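Local atomic coordinates of Tol-Pal system protein TolB (Acinetobacter baumannii, PDB entry 7MX5), a protein that is a periplasmic component of the Tol-Pal system, which probably takes part in outer membrane invagination during cell division and in maintaining outer membrane integrity. Residues P282-R286 / K295-F299; T343-E349 / Y362-E366. The contacts are given in a common frame with arbitrary orientation. Residue numbers count along the deposited sequence, not the author numbering.

Contact 1 (P282-R286 / K295-F299); sequences PQIYR and KRLTF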
loop_
_atom_site.group_PDB
_atom_site.type_symbol
_atom_site.label_atom_id
_atom_site.label_comp_id
_atom_site.label_asym_id
_atom_site.label_seq_id
_atom_site.Cartn_x
_atom_site.Cartn_y
_atom_site.Cartn_z
ATOM N N PRO A 282 25.118 4.661 3.808
ATOM C CA PRO A 282 24.017 4.081 3.021
ATOM C C PRO A 282 23.284 5.155 2.227
ATOM O O PRO A 282 22.712 6.087 2.795
ATOM C CB PRO A 282 23.111 3.442 4.082
ATOM C CG PRO A 282 23.927 3.371 5.330
ATOM C CD PRO A 282 24.954 4.449 5.256
ATOM N N GLN A 283 23.312 5.017 0.903
ATOM C CA GLN A 283 22.613 5.919 0.001
ATOM C C GLN A 283 21.834 5.100 -1.019
ATOM O O GLN A 283 22.061 3.899 -1.187
ATOM C CB GLN A 283 23.583 6.871 -0.714
ATOM C CG GLN A 283 24.352 7.802 0.212
ATOM C CD GLN A 283 23.447 8.707 1.027
ATOM O OE1 GLN A 283 22.315 8.994 0.636
ATOM N NE2 GLN A 283 23.947 9.165 2.169
ATOM N N ILE A 284 20.905 5.764 -1.699
ATOM C CA ILE A 284 20.073 5.132 -2.716
ATOM C C ILE A 284 20.657 5.464 -4.081
ATOM O O ILE A 284 20.795 6.639 -4.438
ATOM C CB ILE A 284 18.610 5.590 -2.613
ATOM C CG1 ILE A 284 17.942 4.961 -1.391
ATOM C CG2 ILE A 284 17.847 5.227 -3.880
ATOM C CD1 ILE A 284 16.553 5.481 -1.132
ATOM N N TYR A 285 20.999 4.431 -4.842
ATOM C CA TYR A 285 21.572 4.575 -6.170
ATOM C C TYR A 285 20.613 4.017 -7.214
ATOM O O TYR A 285 19.663 3.296 -6.900
ATOM C CB TYR A 285 22.931 3.870 -6.257
ATOM C CG TYR A 285 24.018 4.530 -5.440
ATOM C CD1 TYR A 285 24.038 4.417 -4.056
ATOM C CD2 TYR A 285 25.027 5.263 -6.050
ATOM C CE1 TYR A 285 25.031 5.015 -3.304
ATOM C CE2 TYR A 285 26.024 5.867 -5.305
ATOM C CZ TYR A 285 26.020 5.739 -3.932
ATOM O OH TYR A 285 27.009 6.336 -3.184
ATOM N N ARG A 286 20.875 4.363 -8.472
ATOM C CA ARG A 286 20.057 3.932 -9.600
ATOM C C ARG A 286 20.946 3.228 -10.614
ATOM O O ARG A 286 21.880 3.833 -11.150
ATOM C CB ARG A 286 19.342 5.121 -10.247
ATOM C CG ARG A 286 18.498 4.757 -11.461
ATOM C CD ARG A 286 18.135 5.993 -12.271
ATOM N NE ARG A 286 17.343 5.666 -13.452
ATOM C CZ ARG A 286 17.849 5.469 -14.662
ATOM N NH1 ARG A 286 19.149 5.550 -14.890
ATOM N NH2 ARG A 286 17.029 5.178 -15.668
ATOM N N LYS A 295 24.150 5.464 -10.614
ATOM C CA LYS A 295 24.071 6.885 -10.313
ATOM C C LYS A 295 23.421 7.085 -8.954
ATOM O O LYS A 295 22.434 6.422 -8.626
ATOM C CB LYS A 295 23.279 7.633 -11.390
ATOM C CG LYS A 295 23.209 9.133 -11.185
ATOM C CD LYS A 295 21.855 9.677 -11.605
ATOM C CE LYS A 295 21.646 9.529 -13.102
ATOM N NZ LYS A 295 20.202 9.462 -13.456
ATOM N N ARG A 296 23.979 8.002 -8.167
ATOM C CA ARG A 296 23.420 8.317 -6.861
ATOM C C ARG A 296 22.192 9.205 -7.010
ATOM O O ARG A 296 22.195 10.171 -7.779
ATOM C CB ARG A 296 24.461 9.009 -5.981
ATOM C CG ARG A 296 24.015 9.200 -4.543
ATOM C CD ARG A 296 25.163 9.642 -3.652
ATOM N NE ARG A 296 24.683 10.246 -2.415
ATOM C CZ ARG A 296 25.456 10.869 -1.536
ATOM N NH1 ARG A 296 26.759 10.994 -1.727
ATOM N NH2 ARG A 296 24.907 11.378 -0.437
ATOM N N LEU A 297 21.141 8.873 -6.267
ATOM C CA LEU A 297 19.890 9.622 -6.292
ATOM C C LEU A 297 19.678 10.485 -5.060
ATOM O O LEU A 297 19.137 11.588 -5.173
ATOM C CB LEU A 297 18.703 8.663 -6.441
ATOM C CG LEU A 297 18.563 7.953 -7.788
ATOM C CD1 LEU A 297 17.390 6.982 -7.761
ATOM C CD2 LEU A 297 18.400 8.966 -8.911
ATOM N N THR A 298 20.089 10.015 -3.887
ATOM C CA THR A 298 19.872 10.727 -2.634
ATOM C C THR A 298 21.169 11.380 -2.178
ATOM O O THR A 298 22.204 10.713 -2.076
ATOM C CB THR A 298 19.351 9.779 -1.553
ATOM O OG1 THR A 298 20.217 8.641 -1.452
ATOM C CG2 THR A 298 17.944 9.308 -1.892
ATOM N N PHE A 299 21.107 12.682 -1.901
ATOM C CA PHE A 299 22.269 13.442 -1.469
ATOM C C PHE A 299 22.097 14.108 -0.112
ATOM O O PHE A 299 23.091 14.580 0.452
ATOM C CB PHE A 299 22.622 14.518 -2.509
ATOM C CG PHE A 299 22.927 13.966 -3.872
ATOM C CD1 PHE A 299 24.195 13.499 -4.177
ATOM C CD2 PHE A 299 21.945 13.911 -4.846
ATOM C CE1 PHE A 299 24.478 12.990 -5.431
ATOM C CE2 PHE A 299 22.221 13.403 -6.101
ATOM C CZ PHE A 299 23.489 12.943 -6.394
#
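Arg-286 and Lys-295 form an antiparallel hydrogen-bonded pair: Arg-286 N reaches Lys-295 O at 2.6 Å and Lys-295 N returns to Arg-286 O at 2.8 Å. Next along the ladder, Tyr-285 and Arg-296 are a non-hydrogen-bonded pair, with CA atoms 4.2 Å apart. The regular register then breaks. Ile-284 O accepts Leu-297 N at 2.9 Å and, weakly, Thr-298 N at 3.5 Å. Two consecutive donors to one carbonyl, with Leu-297 at phi/psi -106/-37, resemble the start of a classic beta bulge, but the ladder does not resume beyond it. Instead Ile-284 N bonds to a side chain, at 3.0 Å from Thr-298 OG1, and that hydroxyl donates in turn to Gln-283 OE1, also at 3.0 Å.

The hairpin of strands 283-288 and 294-296 forms the outer half of a four-stranded propeller blade, and this break in register lies where its edge strand gives way to the loop leading to the next blade.

On the face carrying Tyr-285 and Arg-296, Arg-296 CG sits 4.2 Å from the Tyr-285 ring centroid, 20° off the normal, a CH-pi contact. Arg-296 NE, 2.5 Å from Thr-298 O, holds the guanidinium with one face against Gln-283 CG. On the opposite face Leu-297 CD1 packs 3.7 Å from Arg-286 CB, and Leu-297 and Ile-284 both extend to strand 315-320 of the adjoining blade.

Contact 2 (T343-E349 / Y362-E366); sequences TPTSLDE and YATRE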
loop_
_atom_site.group_PDB
_atom_site.type_symbol
_atom_site.label_atom_id
_atom_site.label_comp_id
_atom_site.label_asym_id
_atom_site.label_seq_id
_atom_site.Cartn_x
_atom_site.Cartn_y
_atom_site.Cartn_z
ATOM N N THR A 343 7.408 11.473 8.377
ATOM C CA THR A 343 7.129 11.076 9.750
ATOM C C THR A 343 8.318 10.321 10.332
ATOM O O THR A 343 9.096 9.718 9.581
ATOM C CB THR A 343 5.875 10.198 9.801
ATOM O OG1 THR A 343 5.635 9.761 11.144
ATOM C CG2 THR A 343 6.045 8.982 8.900
ATOM N N PRO A 344 8.504 10.334 11.649
ATOM C CA PRO A 344 9.473 9.417 12.258
ATOM C C PRO A 344 8.971 7.983 12.192
ATOM O O PRO A 344 7.771 7.715 12.102
ATOM C CB PRO A 344 9.585 9.901 13.710
ATOM C CG PRO A 344 8.838 11.190 13.786
ATOM C CD PRO A 344 7.904 11.257 12.627
ATOM N N THR A 345 9.920 7.050 12.228
ATOM C CA THR A 345 9.603 5.631 12.203
ATOM C C THR A 345 10.593 4.878 13.077
ATOM O O THR A 345 11.724 5.325 13.291
ATOM C CB THR A 345 9.620 5.065 10.775
ATOM O OG1 THR A 345 9.364 3.655 10.812
ATOM C CG2 THR A 345 10.966 5.316 10.112
ATOM N N SER A 346 10.154 3.727 13.584
ATOM C CA SER A 346 10.949 2.935 14.510
ATOM C C SER A 346 11.698 1.793 13.838
ATOM O O SER A 346 12.505 1.132 14.501
ATOM C CB SER A 346 10.055 2.364 15.619
ATOM O OG SER A 346 9.321 3.391 16.263
ATOM N N LEU A 347 11.464 1.547 12.551
ATOM C CA LEU A 347 12.025 0.390 11.870
ATOM C C LEU A 347 12.721 0.825 10.590
ATOM O O LEU A 347 12.150 1.575 9.791
ATOM C CB LEU A 347 10.936 -0.639 11.552
ATOM C CG LEU A 347 10.201 -1.211 12.764
ATOM C CD1 LEU A 347 9.036 -2.080 12.325
ATOM C CD2 LEU A 347 11.160 -1.994 13.646
ATOM N N ASP A 348 13.954 0.352 10.402
ATOM C CA ASP A 348 14.687 0.545 9.153
ATOM C C ASP A 348 14.157 -0.478 8.151
ATOM O O ASP A 348 14.750 -1.530 7.902
ATOM C CB ASP A 348 16.187 0.404 9.384
ATOM C CG ASP A 348 16.990 0.510 8.104
ATOM O OD1 ASP A 348 16.616 1.319 7.230
ATOM O OD2 ASP A 348 18.001 -0.213 7.974
ATOM N N GLU A 349 13.000 -0.156 7.576
ATOM C CA GLU A 349 12.257 -1.088 6.742
ATOM C C GLU A 349 11.617 -0.332 5.587
ATOM O O GLU A 349 11.264 0.842 5.712
ATOM C CB GLU A 349 11.193 -1.826 7.565
ATOM C CG GLU A 349 10.571 -3.031 6.884
ATOM C CD GLU A 349 10.125 -4.082 7.882
ATOM O OE1 GLU A 349 10.996 -4.785 8.437
ATOM O OE2 GLU A 349 8.906 -4.197 8.123
ATOM N N TYR A 362 3.865 1.749 5.947
ATOM C CA TYR A 362 5.157 1.402 6.519
ATOM C C TYR A 362 4.928 0.774 7.884
ATOM O O TYR A 362 3.862 0.923 8.487
ATOM C CB TYR A 362 6.074 2.627 6.630
ATOM C CG TYR A 362 5.538 3.722 7.526
ATOM C CD1 TYR A 362 4.537 4.578 7.087
ATOM C CD2 TYR A 362 6.033 3.898 8.812
ATOM C CE1 TYR A 362 4.043 5.578 7.903
ATOM C CE2 TYR A 362 5.545 4.895 9.635
ATOM C CZ TYR A 362 4.551 5.733 9.174
ATOM O OH TYR A 362 4.059 6.726 9.989
ATOM N N ALA A 363 5.946 0.064 8.362
ATOM C CA ALA A 363 5.896 -0.609 9.652
ATOM C C ALA A 363 6.651 0.214 10.687
ATOM O O ALA A 363 7.781 0.648 10.438
ATOM C CB ALA A 363 6.487 -2.016 9.558
ATOM N N THR A 364 6.026 0.425 11.841
ATOM C CA THR A 364 6.628 1.197 12.920
ATOM C C THR A 364 6.118 0.650 14.248
ATOM O O THR A 364 5.417 -0.366 14.293
ATOM C CB THR A 364 6.322 2.693 12.757
ATOM O OG1 THR A 364 6.905 3.423 13.844
ATOM C CG2 THR A 364 4.822 2.930 12.741
ATOM N N ARG A 365 6.474 1.329 15.337
ATOM C CA ARG A 365 6.062 0.927 16.676
ATOM C C ARG A 365 5.595 2.151 17.446
ATOM O O ARG A 365 6.313 3.152 17.522
ATOM C CB ARG A 365 7.207 0.238 17.431
ATOM C CG ARG A 365 7.584 -1.128 16.885
ATOM C CD ARG A 365 8.905 -1.603 17.466
ATOM N NE ARG A 365 9.352 -2.852 16.859
ATOM C CZ ARG A 365 10.448 -3.508 17.216
ATOM N NH1 ARG A 365 11.238 -3.061 18.179
ATOM N NH2 ARG A 365 10.759 -4.640 16.591
ATOM N N GLU A 366 4.395 2.066 18.014
ATOM C CA GLU A 366 3.827 3.126 18.837
ATOM C C GLU A 366 3.404 2.517 20.163
ATOM O O GLU A 366 2.605 1.575 20.186
ATOM C CB GLU A 366 2.640 3.796 18.141
ATOM C CG GLU A 366 2.417 5.243 18.540
ATOM C CD GLU A 366 1.476 5.964 17.597
ATOM O OE1 GLU A 366 1.831 6.115 16.409
ATOM O OE2 GLU A 366 0.384 6.376 18.039
HETATM O O HOH W 1 9.512 2.053 8.673
#
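A single water stands in for direct backbone pairing: its oxygen lies 2.7 Å from Thr-345 OG1, which donates to it, and it donates to Leu-347 O at 2.9 Å and Ala-363 O at 2.8 Å, tying the turning linker to the strand. The clearest direct hydrogen bond runs to a side chain, with Ser-346 N donating to Thr-364 OG1 at 3.3 Å where the CA atoms of these residues come within 4.9 Å. Around it, Leu-347 CD1 meets Ala-363 CB at 3.8 Å, Leu-347 CD2 covers one guanidinium face of Arg-365, 3.8 Å from its NE, and Thr-343 CG2 touches Tyr-362 OH at 3.2 Å.

Residues 343-349 thus carry the chain from outer strand 339-344 of one propeller blade toward inner strand 352-353 of the next, crossing strand 359-366. On strand 391-397, Glu-349 forms a salt bridge with Arg-393 and accepts the backbone N of Glu-394, and Arg-365 forms a salt bridge with Glu-391, while Tyr-362 and Thr-364 pair with strand 369-376.

Contact 1 closes before contact 2 opens, so the two follow in series along the propeller. Their centres are 21 Å apart and their nearest atoms about 7 Å, without touching. Contact 1 lies within the blade that runs from strand 263-265 to strand 294-296; contact 2 joins the next blade, from strand 304-309 to strand 339-344, to the one containing strand 359-366. Contact 1 borders the start of that middle blade, and contact 2 begins on its last strand. Pro-282 and Asp-348 each pack on Phe-303, and Gln-283 hydrogen-bonds to Asn-304 while Asp-348 forms a salt bridge with Arg-306. Contact 1 is thus the pairing of two outer strands within one blade, and contact 2 a blade-to-blade crossing.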